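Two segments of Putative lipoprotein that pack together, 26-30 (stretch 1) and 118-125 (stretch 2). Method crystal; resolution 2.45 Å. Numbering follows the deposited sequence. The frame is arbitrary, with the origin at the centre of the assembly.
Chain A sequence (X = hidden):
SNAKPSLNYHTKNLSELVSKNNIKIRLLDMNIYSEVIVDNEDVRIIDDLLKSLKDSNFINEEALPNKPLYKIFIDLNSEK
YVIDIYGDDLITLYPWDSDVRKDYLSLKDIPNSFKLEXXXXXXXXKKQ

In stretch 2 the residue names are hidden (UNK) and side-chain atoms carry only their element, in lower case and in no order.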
# COMPACT_ATOMS: atom_id res chain seq x y z
N ARG A 26 2.90 5.47 -8.49
CA ARG A 26 4.32 5.71 -8.58
C ARG A 26 5.02 4.86 -7.56
O ARG A 26 4.62 4.83 -6.41
CB ARG A 26 4.64 7.17 -8.32
CG ARG A 26 5.07 7.90 -9.54
CD ARG A 26 5.17 9.38 -9.26
NE ARG A 26 4.01 9.91 -8.55
CZ ARG A 26 4.06 10.46 -7.34
NH1 ARG A 26 5.23 10.54 -6.70
NH2 ARG A 26 2.96 10.92 -6.77
N LEU A 27 6.05 4.15 -8.00
CA LEU A 27 6.87 3.34 -7.11
C LEU A 27 8.21 4.02 -6.86
O LEU A 27 8.87 4.49 -7.79
CB LEU A 27 7.10 1.95 -7.69
CG LEU A 27 5.91 1.02 -7.89
CD1 LEU A 27 6.40 -0.38 -8.24
CD2 LEU A 27 5.07 0.98 -6.64
N LEU A 28 8.61 4.07 -5.59
CA LEU A 28 9.92 4.58 -5.20
C LEU A 28 10.76 3.49 -4.50
O LEU A 28 10.33 2.94 -3.48
CB LEU A 28 9.76 5.79 -4.29
CG LEU A 28 11.07 6.44 -3.83
CD1 LEU A 28 11.75 7.07 -5.02
CD2 LEU A 28 10.81 7.47 -2.75
N ASP A 29 11.94 3.20 -5.05
CA ASP A 29 12.90 2.29 -4.41
C ASP A 29 13.61 3.03 -3.26
O ASP A 29 14.26 4.04 -3.48
CB ASP A 29 13.91 1.78 -5.46
CG ASP A 29 14.81 0.63 -4.95
OD1 ASP A 29 15.27 0.68 -3.79
OD2 ASP A 29 15.08 -0.32 -5.74
N MSE A 30 13.46 2.53 -2.03
CA MSE A 30 13.99 3.25 -0.86
C MSE A 30 15.49 3.02 -0.63
O MSE A 30 16.07 3.58 0.29
CB MSE A 30 13.21 2.87 0.40
CG MSE A 30 11.81 3.45 0.46
SE MSE A 30 11.78 5.35 0.05
CE MSE A 30 12.08 6.02 1.86
N UNK A 118 6.76 -8.52 -3.73
CA UNK A 118 7.20 -9.09 -5.02
C UNK A 118 6.62 -8.35 -6.22
O UNK A 118 7.22 -8.37 -7.30
c UNK A 118 6.69 -10.53 -4.96
c UNK A 118 5.91 -9.46 -2.98
c UNK A 118 5.55 -10.50 -4.00
N UNK A 119 5.49 -7.68 -6.03
CA UNK A 119 4.94 -6.80 -7.06
C UNK A 119 5.90 -5.64 -7.39
O UNK A 119 6.11 -5.32 -8.57
c UNK A 119 1.90 -4.74 -9.68
c UNK A 119 2.07 -3.37 -9.46
c UNK A 119 3.21 -3.85 -7.39
c UNK A 119 2.74 -2.92 -8.30
c UNK A 119 2.38 -5.64 -8.75
c UNK A 119 3.58 -6.22 -6.63
c UNK A 119 3.04 -5.22 -7.60
N UNK A 120 6.46 -5.01 -6.37
CA UNK A 120 7.34 -3.87 -6.59
C UNK A 120 8.62 -4.29 -7.31
O UNK A 120 9.09 -3.57 -8.20
c UNK A 120 7.67 -3.18 -5.27
s UNK A 120 6.24 -2.30 -4.55
N UNK A 121 9.17 -5.45 -6.96
CA UNK A 121 10.40 -5.92 -7.60
C UNK A 121 10.13 -6.21 -9.06
O UNK A 121 10.96 -5.96 -9.92
c UNK A 121 10.96 -7.17 -6.91
c UNK A 121 12.23 -8.11 -4.91
o UNK A 121 12.90 -8.93 -5.56
n UNK A 121 11.97 -8.26 -3.62
c UNK A 121 11.65 -6.87 -5.58
N UNK A 122 8.92 -6.70 -9.33
CA UNK A 122 8.49 -7.03 -10.68
C UNK A 122 8.33 -5.79 -11.57
O UNK A 122 8.75 -5.80 -12.73
c UNK A 122 4.40 -6.70 -12.94
o UNK A 122 3.86 -7.26 -15.17
c UNK A 122 5.21 -6.84 -11.83
c UNK A 122 6.31 -7.69 -11.84
c UNK A 122 4.69 -7.42 -14.08
c UNK A 122 5.78 -8.27 -14.11
c UNK A 122 7.18 -7.82 -10.61
c UNK A 122 6.58 -8.41 -13.00
N UNK A 123 7.72 -4.72 -11.05
CA UNK A 123 7.55 -3.51 -11.85
C UNK A 123 8.90 -2.94 -12.26
O UNK A 123 9.10 -2.56 -13.42
c UNK A 123 6.85 -1.10 -11.90
c UNK A 123 6.76 -2.41 -11.12
c UNK A 123 5.32 -2.83 -10.92
N UNK A 124 9.84 -2.91 -11.31
CA UNK A 124 11.19 -2.43 -11.57
C UNK A 124 11.98 -3.30 -12.55
O UNK A 124 12.79 -2.79 -13.33
c UNK A 124 11.05 1.28 -8.09
c UNK A 124 11.96 -2.31 -10.25
c UNK A 124 12.21 0.15 -9.88
c UNK A 124 11.91 1.32 -9.18
c UNK A 124 10.50 0.08 -7.70
c UNK A 124 11.66 -1.06 -9.49
c UNK A 124 10.80 -1.08 -8.41
N UNK A 125 11.77 -4.62 -12.51
CA UNK A 125 12.60 -5.50 -13.35
C UNK A 125 12.08 -5.46 -14.78
O UNK A 125 12.84 -5.60 -15.72
c UNK A 125 12.63 -6.93 -12.80
n UNK A 125 12.95 -7.96 -10.61
c UNK A 125 13.39 -7.04 -11.48
o UNK A 125 14.36 -6.30 -11.24

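Residues 118-125 form a helix that crosses the strand 26-29 nearly at right angles, their axes 9.7 Å apart at closest approach, so a short run of strand meets only one side of the helix.

Position 118 has three side-chain carbons that close a ring onto its own backbone N and touch nothing on the strand. Such a ring is the signature of proline: Pro-118. It lies out of reach of the strand and is exposed. Its ring leaves the backbone N without a hydrogen, but its carbonyl is free to serve the helix, and O accepts a hydrogen bond from N of residue 122 at 3.1 Å.

At position 119 one carbon leads to a ring of six carbons with no heteroatom, and a ring carbon approaches Leu-27 CD1. This is Phe-119. CA-to-CB points sideways, yet the end of the side chain comes nearer the strand, and Phe-119 CE2 lies 4.5 Å from Leu-27 CD1. A large apolar ring suits this buried site, although little of it is covered by the strand.

Position 120 carries one carbon and then one sulfur, and the sulfur approaches a methyl of Leu-27; hence Cys-120. It points toward the strand where the backbones draw together, its CA 7.2 Å from Leu-27 CA. The small side chain fits such a close approach: Cys-120 SG is 4.1 Å from Leu-27 CD2, while Leu-27 CD1 comes to 4.0 Å from the CA of Cys-120.

Position 121 has three carbons, the third bearing one oxygen and one nitrogen, and none touches the strand; the arrangement fits glutamine. Gln-121 points away from the strand and is exposed, a natural setting for a polar amide.

At position 122 one carbon precedes a six-carbon ring bearing an oxygen, with no contact to the strand: Tyr-122. It too is exposed and directed away. Its hydroxyl can engage polar groups, and OH is hydrogen-bonded to a residue just beyond one of the two segments.

Position 123 shows one carbon carrying two others, packed against a methyl of Leu-27; the beta-branched pattern is that of Val-123. It points toward the strand, and Val-123 CB lies 3.5 Å from Leu-27 CD1. The compact apolar side chain gives that methyl a close partner.

Position 124 has one carbon and an unsubstituted six-carbon ring whose far end meets Leu-27 and Asp-29, so it is Phe-124. The ring, with chi1 in the m well, points its tip at the strand rather than lying along it: Phe-124 CE1 is 3.9 Å from Leu-27 CB, and Phe-124 CZ is 3.7 Å from Asp-29 N. A ring this long lets the helix reach the strand backbone with apolar carbon.

Position 125 has two carbons, the second carrying one oxygen and one nitrogen, and does not touch the strand; this is Asn-125. Its short polar amide is at home on an exposed site, and its backbone N donates to Gln-121 O at 3.0 Å.

The contact centres on Leu-27, which points toward the helix and touches Phe-119, Cys-120, Val-123 and Phe-124. The helical repeat gathers these on the strand-facing side, Phe-119 sideways but with its end coming nearer, while leaving Gln-121 and Tyr-122 directed away. Phe-124 extends the contact to Asp-29. No hydrogen bond crosses the interface, so apolar packing dominates its 261 Å² of buried surface.

Stretch 2, residues 118-125: PFCQYVFN
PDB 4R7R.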